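PDB 4HV0: AvtR from Acidianus filamentous virus 6, which probably binds DNA as a transcriptional regulator of the ribbon-helix-helix class in a virus that infects hyperthermophilic archaea. Local coordinates for residues V5-Y10 against G59-R64; A26-I31 against I65-E70; I38-R43 against K71-L76. All coordinates share one frame; numbering follows the deposited sequence.

In the fold
The three contacts follow the course of the chain from strand 60-65 through the loop to helix 71-84, each time against an earlier part of the protein. Interaction 1 is partly buried and joins strand 3-6 and the start of helix 7-19 to strand 60-65, with backbone hydrogen bonds and stacked tyrosines. Interaction 2, the most buried, lays the following loop on helix 24-36, mainly by aliphatic and sulfur contacts. Interaction 3 is partly buried and small, a mix of apolar and polar groups between a loop and helix 71-84. Ile-65 joins the first two by touching Val-5 and Tyr-10, while Glu-70 is tied to Asp-40 and Arg-41 between the last two.

Interaction 1 (V5-Y10 against G59-R64); sequences VEEEVY and GKKYYR
Tyr-10 and Tyr-63 lay their rings face to face in an offset stack, planes only 5° apart and centroids separated by 4.0 Å. The two side chains nevertheless run across each other at about a right angle: CD2 of Tyr-10 lies over the centre of the Tyr-63 ring, and CD1 of Tyr-63 over that of Tyr-10. CG of Tyr-10 is anti to its backbone N (chi1 -176°), and the ring that follows lies on the Tyr-63 face. CB of the same residue covers that face as well, in a CH-pi contact 4.1 Å from the centroid. Glu-7 takes the rim instead, its CG meeting Tyr-63 CE2 at 3.8 Å. Lys-61, two residues earlier on the strand, donates a hydrogen bond from NZ to Tyr-63 OH (3.1 Å), while the Glu-7 carboxylate stays near that amine without forming a salt bridge.

Behind the rings, Val-5 and Tyr-63 form a hydrogen-bonded antiparallel pair: Val-5 N to Tyr-63 O and Tyr-63 N to Val-5 O, each 2.9 Å. The pairing resembles the ribbon of ribbon-helix-helix proteins, which classically takes one strand from each of two subunits; here one chain supplies both. Strand 60-65 is central, with strand 54-57 on its other edge, where Tyr-54 meets Tyr-63 edge-to-face; helix 88-97 contributes Asn-89 beside Val-5 and Lys-93 as the salt-bridge partner of Glu-6.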
loop_
_atom_site.group_PDB
_atom_site.type_symbol
_atom_site.label_atom_id
_atom_site.label_comp_id
_atom_site.label_asym_id
_atom_site.label_seq_id
_atom_site.Cartn_x
_atom_site.Cartn_y
_atom_site.Cartn_z
ATOM N N VAL A 5 6.036 1.693 3.971
ATOM C CA VAL A 5 6.679 0.769 3.040
ATOM C C VAL A 5 8.167 1.025 2.829
ATOM O O VAL A 5 8.630 2.132 2.947
ATOM C CB VAL A 5 5.901 0.744 1.688
ATOM C CG1 VAL A 5 4.464 0.301 1.937
ATOM C CG2 VAL A 5 5.870 2.125 1.006
ATOM N N GLU A 6 8.894 -0.012 2.422
ATOM C CA GLU A 6 10.271 0.102 1.982
ATOM C C GLU A 6 10.381 0.871 0.661
ATOM O O GLU A 6 9.436 0.937 -0.132
ATOM C CB GLU A 6 10.787 -1.271 1.634
ATOM C CG GLU A 6 11.014 -2.263 2.736
ATOM C CD GLU A 6 11.316 -3.646 2.146
ATOM O OE1 GLU A 6 11.804 -3.701 0.997
ATOM O OE2 GLU A 6 11.069 -4.671 2.830
ATOM N N GLU A 7 11.574 1.367 0.364
ATOM C CA GLU A 7 11.798 2.191 -0.830
ATOM C C GLU A 7 11.499 1.450 -2.147
ATOM O O GLU A 7 10.846 1.992 -3.038
ATOM C CB GLU A 7 13.234 2.698 -0.808
ATOM C CG GLU A 7 13.585 3.703 -1.883
ATOM C CD GLU A 7 14.926 4.356 -1.627
ATOM O OE1 GLU A 7 15.712 3.809 -0.812
ATOM O OE2 GLU A 7 15.183 5.421 -2.229
ATOM N N GLU A 8 11.971 0.219 -2.275
ATOM C CA GLU A 8 11.682 -0.563 -3.472
ATOM C C GLU A 8 10.165 -0.650 -3.765
ATOM O O GLU A 8 9.718 -0.485 -4.918
ATOM C CB GLU A 8 12.295 -1.950 -3.364
ATOM C CG GLU A 8 12.172 -2.734 -4.651
ATOM C CD GLU A 8 12.906 -4.067 -4.617
ATOM O OE1 GLU A 8 13.423 -4.456 -3.541
ATOM O OE2 GLU A 8 12.949 -4.732 -5.684
ATOM N N VAL A 9 9.375 -0.864 -2.721
ATOM C CA VAL A 9 7.942 -0.942 -2.877
ATOM C C VAL A 9 7.372 0.407 -3.307
ATOM O O VAL A 9 6.502 0.479 -4.202
ATOM C CB VAL A 9 7.248 -1.447 -1.587
ATOM C CG1 VAL A 9 5.737 -1.290 -1.687
ATOM C CG2 VAL A 9 7.600 -2.895 -1.331
ATOM N N TYR A 10 7.850 1.477 -2.681
ATOM C CA TYR A 10 7.376 2.814 -3.014
ATOM C C TYR A 10 7.694 3.165 -4.468
ATOM O O TYR A 10 6.832 3.695 -5.174
ATOM C CB TYR A 10 7.987 3.847 -2.095
ATOM C CG TYR A 10 7.454 5.239 -2.343
ATOM C CD1 TYR A 10 6.179 5.600 -1.919
ATOM C CD2 TYR A 10 8.221 6.191 -3.017
ATOM C CE1 TYR A 10 5.680 6.872 -2.153
ATOM C CE2 TYR A 10 7.734 7.468 -3.241
ATOM C CZ TYR A 10 6.460 7.807 -2.811
ATOM O OH TYR A 10 5.971 9.071 -3.037
ATOM N N GLY A 59 20.206 4.333 7.426
ATOM C CA GLY A 59 20.501 4.711 6.068
ATOM C C GLY A 59 19.458 4.351 5.050
ATOM O O GLY A 59 19.632 4.713 3.891
ATOM N N LYS A 60 18.394 3.646 5.453
ATOM C CA LYS A 60 17.352 3.246 4.523
ATOM C C LYS A 60 16.144 4.116 4.693
ATOM O O LYS A 60 15.765 4.466 5.797
ATOM C CB LYS A 60 16.970 1.784 4.735
ATOM C CG LYS A 60 18.050 0.815 4.291
ATOM C CD LYS A 60 18.102 -0.431 5.165
ATOM C CE LYS A 60 19.445 -1.152 5.040
ATOM N NZ LYS A 60 19.820 -1.839 6.309
ATOM N N LYS A 61 15.534 4.470 3.578
ATOM C CA LYS A 61 14.298 5.247 3.576
ATOM C C LYS A 61 13.102 4.331 3.744
ATOM O O LYS A 61 13.068 3.251 3.169
ATOM C CB LYS A 61 14.114 5.976 2.254
ATOM C CG LYS A 61 15.092 7.091 1.942
ATOM C CD LYS A 61 14.369 8.055 1.008
ATOM C CE LYS A 61 15.266 9.029 0.268
ATOM N NZ LYS A 61 14.662 9.346 -1.057
ATOM N N TYR A 62 12.118 4.793 4.509
ATOM C CA TYR A 62 10.860 4.097 4.725
ATOM C C TYR A 62 9.731 5.111 4.530
ATOM O O TYR A 62 9.604 6.066 5.289
ATOM C CB TYR A 62 10.805 3.514 6.155
ATOM C CG TYR A 62 11.806 2.417 6.411
ATOM C CD1 TYR A 62 11.520 1.095 6.093
ATOM C CD2 TYR A 62 13.056 2.699 6.946
ATOM C CE1 TYR A 62 12.439 0.085 6.308
ATOM C CE2 TYR A 62 13.985 1.683 7.183
ATOM C CZ TYR A 62 13.666 0.381 6.866
ATOM O OH TYR A 62 14.587 -0.619 7.099
ATOM N N TYR A 63 8.907 4.916 3.509
ATOM C CA TYR A 63 7.903 5.918 3.153
ATOM C C TYR A 63 6.633 5.724 3.956
ATOM O O TYR A 63 6.161 4.625 4.116
ATOM C CB TYR A 63 7.637 5.882 1.656
ATOM C CG TYR A 63 8.821 6.350 0.831
ATOM C CD1 TYR A 63 8.863 7.637 0.283
ATOM C CD2 TYR A 63 9.905 5.504 0.609
ATOM C CE1 TYR A 63 9.952 8.052 -0.472
ATOM C CE2 TYR A 63 10.993 5.908 -0.143
ATOM C CZ TYR A 63 11.017 7.180 -0.680
ATOM O OH TYR A 63 12.109 7.569 -1.432
ATOM N N ARG A 64 6.098 6.817 4.481
ATOM C CA ARG A 64 4.829 6.822 5.198
ATOM C C ARG A 64 3.741 7.300 4.228
ATOM O O ARG A 64 3.803 8.419 3.735
ATOM C CB ARG A 64 4.896 7.762 6.398
ATOM C CG ARG A 64 5.786 7.291 7.531
ATOM C CD ARG A 64 5.235 7.719 8.880
ATOM N NE ARG A 64 6.038 7.173 9.977
ATOM C CZ ARG A 64 6.028 5.898 10.379
ATOM N NH1 ARG A 64 5.258 4.988 9.783
ATOM N NH2 ARG A 64 6.800 5.520 11.395
HETATM O O HOH W 1 13.898 1.141 2.308
#

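Interaction 2 (A26-I31 against I65-E70); sequences AVIRKI and INCKLE
Arg-29 NH1 approaches the carbonyl O of Lys-68 at 3.4 Å, a weak and strongly bent hydrogen bond (126° at the hydrogen) to an oxygen whose position is not very certain. It is the one polar link between the helix and the loop here, and the carbonyl stands oblique to the guanidinium. The rest of the arginine matters more. Its chain is bent at chi3 (-64°), which turns NE away from a straight course, and the aliphatic part below the bend lies against Leu-69: CG is 3.7 Å from Leu-69 CD2, with CD nearly as close. The two chains lie alongside, heading opposite ways.

One residue back along the helix, Ile-28 is directed toward the loop and touches it with both branches. CG2 meets Cys-67 SG at 3.5 Å; the sulfur is anti to its own backbone N (chi1 -166°) and also lies 4.1 Å from Arg-29 CG, between the isoleucine and the arginine. The other branch ends in CD1, which meets Ile-65 tip to tip, with Ile-28 CD1 3.6 Å from Ile-65 CD1 and as near to the CG2 methyl of that residue.

Helix 24-36 is the second helix of the ribbon-helix-helix unit, and residues 65-70 carry the chain from the end of strand 60-65 to helix 71-84. They pass across the helix, closest where Cys-67 faces Ile-28, in an irregular path that includes an inverse gamma turn centred on Asn-66. At Asn-66 the CB is directed away from the helix, whereas those of Ile-65 and Cys-67 are directed toward it. Leu-13 of helix 7-19 packs on Ile-28 from the first helix of the unit, Val-24 and Pro-25 touch Ile-65, and Leu-32 touches Leu-69.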
loop_
_atom_site.group_PDB
_atom_site.type_symbol
_atom_site.label_atom_id
_atom_site.label_comp_id
_atom_site.label_asym_id
_atom_site.label_seq_id
_atom_site.Cartn_x
_atom_site.Cartn_y
_atom_site.Cartn_z
ATOM N N ALA A 26 -4.042 5.967 -4.579
ATOM C CA ALA A 26 -5.054 5.381 -5.459
ATOM C C ALA A 26 -4.631 3.973 -5.865
ATOM O O ALA A 26 -5.436 3.040 -5.921
ATOM C CB ALA A 26 -5.288 6.262 -6.693
ATOM N N VAL A 27 -3.355 3.814 -6.139
ATOM C CA VAL A 27 -2.811 2.519 -6.531
ATOM C C VAL A 27 -2.947 1.512 -5.337
ATOM O O VAL A 27 -3.458 0.401 -5.507
ATOM C CB VAL A 27 -1.356 2.735 -7.041
ATOM C CG1 VAL A 27 -0.615 1.438 -7.321
ATOM C CG2 VAL A 27 -1.371 3.601 -8.283
ATOM N N ILE A 28 -2.547 1.918 -4.132
ATOM C CA ILE A 28 -2.722 1.064 -2.948
ATOM C C ILE A 28 -4.183 0.683 -2.765
ATOM O O ILE A 28 -4.474 -0.501 -2.608
ATOM C CB ILE A 28 -2.227 1.745 -1.667
ATOM C CG1 ILE A 28 -0.715 1.819 -1.670
ATOM C CG2 ILE A 28 -2.725 1.051 -0.413
ATOM C CD1 ILE A 28 -0.240 2.827 -0.641
ATOM N N ARG A 29 -5.104 1.657 -2.833
ATOM C CA ARG A 29 -6.541 1.358 -2.767
ATOM C C ARG A 29 -6.993 0.367 -3.826
ATOM O O ARG A 29 -7.746 -0.552 -3.516
ATOM C CB ARG A 29 -7.411 2.586 -2.825
ATOM C CG ARG A 29 -7.528 3.258 -1.478
ATOM C CD ARG A 29 -8.723 4.198 -1.411
ATOM N NE ARG A 29 -8.571 5.310 -2.339
ATOM C CZ ARG A 29 -7.802 6.383 -2.131
ATOM N NH1 ARG A 29 -7.093 6.523 -1.007
ATOM N NH2 ARG A 29 -7.735 7.327 -3.066
ATOM N N LYS A 30 -6.479 0.474 -5.042
ATOM C CA LYS A 30 -6.867 -0.470 -6.084
ATOM C C LYS A 30 -6.374 -1.882 -5.757
ATOM O O LYS A 30 -7.135 -2.848 -5.878
ATOM C CB LYS A 30 -6.382 0.004 -7.457
ATOM C CG LYS A 30 -6.880 -0.832 -8.635
ATOM C CD LYS A 30 -7.002 0.002 -9.910
ATOM C CE LYS A 30 -7.094 -0.846 -11.181
ATOM N NZ LYS A 30 -5.792 -1.088 -11.866
ATOM N N ILE A 31 -5.122 -2.009 -5.303
ATOM C CA ILE A 31 -4.574 -3.315 -4.911
ATOM C C ILE A 31 -5.393 -3.898 -3.755
ATOM O O ILE A 31 -5.819 -5.056 -3.817
ATOM C CB ILE A 31 -3.114 -3.206 -4.479
ATOM C CG1 ILE A 31 -2.260 -2.882 -5.673
ATOM C CG2 ILE A 31 -2.612 -4.535 -3.853
ATOM C CD1 ILE A 31 -0.931 -2.301 -5.273
ATOM N N ILE A 65 2.754 6.457 3.942
ATOM C CA ILE A 65 1.725 6.778 2.947
ATOM C C ILE A 65 0.363 6.975 3.592
ATOM O O ILE A 65 -0.125 6.108 4.317
ATOM C CB ILE A 65 1.601 5.677 1.891
ATOM C CG1 ILE A 65 2.862 5.573 1.043
ATOM C CG2 ILE A 65 0.455 5.990 0.942
ATOM C CD1 ILE A 65 2.872 4.377 0.122
ATOM N N ASN A 66 -0.260 8.116 3.294
ATOM C CA ASN A 66 -1.598 8.431 3.795
ATOM C C ASN A 66 -2.664 7.697 2.999
ATOM O O ASN A 66 -3.368 8.274 2.176
ATOM C CB ASN A 66 -1.861 9.947 3.798
ATOM C CG ASN A 66 -1.968 10.518 5.203
ATOM O OD1 ASN A 66 -1.853 9.800 6.193
ATOM N ND2 ASN A 66 -2.196 11.817 5.294
ATOM N N CYS A 67 -2.751 6.398 3.223
ATOM C CA CYS A 67 -3.820 5.638 2.638
ATOM C C CYS A 67 -4.984 5.745 3.594
ATOM O O CYS A 67 -4.848 5.397 4.769
ATOM C CB CYS A 67 -3.420 4.191 2.440
ATOM S SG CYS A 67 -4.599 3.379 1.371
ATOM N N LYS A 68 -6.090 6.297 3.095
ATOM C CA LYS A 68 -7.352 6.398 3.817
ATOM C C LYS A 68 -8.426 5.602 3.066
ATOM O O LYS A 68 -8.682 5.872 1.905
ATOM C CB LYS A 68 -7.804 7.858 3.903
ATOM C CG LYS A 68 -6.831 8.784 4.595
ATOM C CD LYS A 68 -7.481 10.106 4.982
ATOM C CE LYS A 68 -6.488 11.032 5.659
ATOM N NZ LYS A 68 -7.092 12.357 5.961
ATOM N N LEU A 69 -9.005 4.619 3.749
ATOM C CA LEU A 69 -10.135 3.802 3.320
ATOM C C LEU A 69 -11.305 4.075 4.262
ATOM O O LEU A 69 -11.125 4.644 5.333
ATOM C CB LEU A 69 -9.756 2.320 3.460
ATOM C CG LEU A 69 -8.826 1.602 2.478
ATOM C CD1 LEU A 69 -8.454 0.231 3.026
ATOM C CD2 LEU A 69 -9.487 1.437 1.120
ATOM N N GLU A 70 -12.514 3.675 3.861
ATOM C CA GLU A 70 -13.663 3.689 4.773
ATOM C C GLU A 70 -13.262 2.939 6.025
ATOM O O GLU A 70 -12.576 1.933 5.931
ATOM C CB GLU A 70 -14.875 2.992 4.143
ATOM C CG GLU A 70 -15.423 3.630 2.884
ATOM C CD GLU A 70 -16.535 2.822 2.248
ATOM O OE1 GLU A 70 -17.053 1.839 2.825
ATOM O OE2 GLU A 70 -16.899 3.167 1.129
#

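Interaction 3 (I38-R43 against K71-L76); sequences IEDRTR and KRNEIL
Ile-38 and Asn-73 meet tip to tip, with CD1 of the isoleucine 3.6 Å from CG of the asparagine. Ile-38 holds CG1 between its backbone N and carbonyl carbon (chi1 53°), the crowded position; from there the chain is extended, and CD1 reaches the side chain on the helix. Its other branch works separately: CG2, anti to the carbonyl carbon, comes within 4.2 Å of Leu-76 CD1, about one helical turn beyond Asn-73.

Asp-40 also packs against Asn-73. Its CG lies anti to the backbone N (chi1 -170°), and the carboxylate beyond it passes alongside the asparagine, with the carboxylate and amide planes 43° apart. Asp-40 OD2 is 3.7 Å from Asn-73 CB, and the terminal amide is close to both this carboxylate and the carbonyl of Glu-39.

The firm partner of Asp-40 OD2 lies just ahead of helix 71-84: it accepts a hydrogen bond from the backbone N of Glu-70, the N-cap residue. Glu-70 OE2 accepts one in return from Arg-41 N, which fastens the loop to the helix start twice over. Asp-40 is buried and also touches Arg-29 and Lys-33 of helix 24-36; those basic neighbours, together with the helix N-terminus, would favour a negatively charged carboxylate.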
loop_
_atom_site.group_PDB
_atom_site.type_symbol
_atom_site.label_atom_id
_atom_site.label_comp_id
_atom_site.label_asym_id
_atom_site.label_seq_id
_atom_site.Cartn_x
_atom_site.Cartn_y
_atom_site.Cartn_z
ATOM N N ILE A 38 -13.082 -6.099 -1.906
ATOM C CA ILE A 38 -13.946 -5.128 -1.267
ATOM C C ILE A 38 -14.190 -3.850 -2.067
ATOM O O ILE A 38 -13.383 -3.391 -2.866
ATOM C CB ILE A 38 -13.441 -4.693 0.132
ATOM C CG1 ILE A 38 -11.971 -4.205 0.067
ATOM C CG2 ILE A 38 -13.737 -5.817 1.101
ATOM C CD1 ILE A 38 -11.354 -3.802 1.384
ATOM N N GLU A 39 -15.337 -3.276 -1.769
ATOM C CA GLU A 39 -15.802 -2.034 -2.331
ATOM C C GLU A 39 -15.380 -0.919 -1.400
ATOM O O GLU A 39 -15.644 -0.999 -0.211
ATOM C CB GLU A 39 -17.323 -2.085 -2.385
ATOM C CG GLU A 39 -17.993 -0.829 -2.918
ATOM C CD GLU A 39 -18.158 -0.858 -4.431
ATOM O OE1 GLU A 39 -17.203 -1.270 -5.134
ATOM O OE2 GLU A 39 -19.250 -0.464 -4.904
ATOM N N ASP A 40 -14.748 0.117 -1.924
ATOM C CA ASP A 40 -14.448 1.290 -1.116
ATOM C C ASP A 40 -14.705 2.604 -1.867
ATOM O O ASP A 40 -14.224 2.820 -2.989
ATOM C CB ASP A 40 -13.019 1.238 -0.590
ATOM C CG ASP A 40 -12.742 2.315 0.452
ATOM O OD1 ASP A 40 -12.497 3.469 0.063
ATOM O OD2 ASP A 40 -12.729 2.016 1.662
ATOM N N ARG A 41 -15.448 3.488 -1.209
ATOM C CA ARG A 41 -15.894 4.739 -1.822
ATOM C C ARG A 41 -14.845 5.833 -1.758
ATOM O O ARG A 41 -14.873 6.734 -2.568
ATOM C CB ARG A 41 -17.165 5.255 -1.147
ATOM C CG ARG A 41 -17.961 6.276 -1.952
ATOM C CD ARG A 41 -19.088 5.601 -2.720
ATOM N NE ARG A 41 -20.105 6.560 -3.204
ATOM C CZ ARG A 41 -21.181 6.979 -2.517
ATOM N NH1 ARG A 41 -21.421 6.582 -1.263
ATOM N NH2 ARG A 41 -22.026 7.841 -3.088
ATOM N N THR A 42 -13.939 5.770 -0.789
ATOM C CA THR A 42 -12.856 6.745 -0.651
ATOM C C THR A 42 -12.126 7.069 -1.976
ATOM O O THR A 42 -11.935 6.185 -2.832
ATOM C CB THR A 42 -11.843 6.215 0.361
ATOM O OG1 THR A 42 -12.359 6.346 1.687
ATOM C CG2 THR A 42 -10.511 6.940 0.251
ATOM N N ARG A 43 -11.722 8.338 -2.125
ATOM C CA ARG A 43 -10.925 8.824 -3.263
ATOM C C ARG A 43 -9.812 9.794 -2.836
ATOM O O ARG A 43 -10.046 10.708 -2.047
ATOM C CB ARG A 43 -11.818 9.501 -4.287
ATOM C CG ARG A 43 -11.059 10.078 -5.472
ATOM C CD ARG A 43 -10.201 9.051 -6.202
ATOM N NE ARG A 43 -9.797 9.510 -7.537
ATOM C CZ ARG A 43 -8.689 9.140 -8.190
ATOM N NH1 ARG A 43 -7.817 8.298 -7.646
ATOM N NH2 ARG A 43 -8.445 9.630 -9.405
ATOM N N LYS A 71 -13.711 3.390 7.184
ATOM C CA LYS A 71 -13.304 2.778 8.440
ATOM C C LYS A 71 -13.552 1.263 8.451
ATOM O O LYS A 71 -12.718 0.519 8.944
ATOM C CB LYS A 71 -13.980 3.477 9.646
ATOM C CG LYS A 71 -13.405 4.867 9.934
ATOM C CD LYS A 71 -14.148 5.637 11.038
ATOM C CE LYS A 71 -13.502 7.004 11.336
ATOM N NZ LYS A 71 -13.431 7.414 12.773
ATOM N N ARG A 72 -14.672 0.806 7.901
ATOM C CA ARG A 72 -14.979 -0.628 7.896
ATOM C C ARG A 72 -13.946 -1.456 7.093
ATOM O O ARG A 72 -13.544 -2.540 7.544
ATOM C CB ARG A 72 -16.439 -0.962 7.519
ATOM C CG ARG A 72 -17.321 -1.065 8.761
ATOM C CD ARG A 72 -17.405 0.252 9.529
ATOM N NE ARG A 72 -17.329 0.042 10.971
ATOM C CZ ARG A 72 -17.229 1.026 11.856
ATOM N NH1 ARG A 72 -17.234 2.284 11.432
ATOM N NH2 ARG A 72 -17.140 0.756 13.156
ATOM N N ASN A 73 -13.492 -0.918 5.967
ATOM C CA ASN A 73 -12.497 -1.583 5.166
ATOM C C ASN A 73 -11.108 -1.532 5.801
ATOM O O ASN A 73 -10.342 -2.470 5.679
ATOM C CB ASN A 73 -12.463 -1.016 3.747
ATOM C CG ASN A 73 -13.664 -1.421 2.901
ATOM O OD1 ASN A 73 -14.074 -0.678 2.008
ATOM N ND2 ASN A 73 -14.211 -2.582 3.155
ATOM N N GLU A 74 -10.794 -0.459 6.501
ATOM C CA GLU A 74 -9.564 -0.397 7.276
ATOM C C GLU A 74 -9.454 -1.573 8.260
ATOM O O GLU A 74 -8.422 -2.236 8.337
ATOM C CB GLU A 74 -9.505 0.906 8.056
ATOM C CG GLU A 74 -8.100 1.420 8.278
ATOM C CD GLU A 74 -8.109 2.698 9.070
ATOM O OE1 GLU A 74 -8.342 3.773 8.457
ATOM O OE2 GLU A 74 -7.893 2.609 10.295
ATOM N N ILE A 75 -10.530 -1.842 8.980
ATOM C CA ILE A 75 -10.557 -2.958 9.894
ATOM C C ILE A 75 -10.448 -4.302 9.166
ATOM O O ILE A 75 -9.654 -5.150 9.592
ATOM C CB ILE A 75 -11.802 -2.876 10.819
ATOM C CG1 ILE A 75 -11.617 -1.705 11.800
ATOM C CG2 ILE A 75 -12.029 -4.144 11.619
ATOM C CD1 ILE A 75 -12.877 -1.092 12.379
ATOM N N LEU A 76 -11.181 -4.496 8.062
ATOM C CA LEU A 76 -11.123 -5.789 7.348
ATOM C C LEU A 76 -9.705 -6.027 6.880
ATOM O O LEU A 76 -9.162 -7.099 7.068
ATOM C CB LEU A 76 -12.081 -5.849 6.154
ATOM C CG LEU A 76 -13.576 -5.817 6.507
ATOM C CD1 LEU A 76 -14.404 -5.825 5.236
ATOM C CD2 LEU A 76 -13.976 -6.962 7.422
#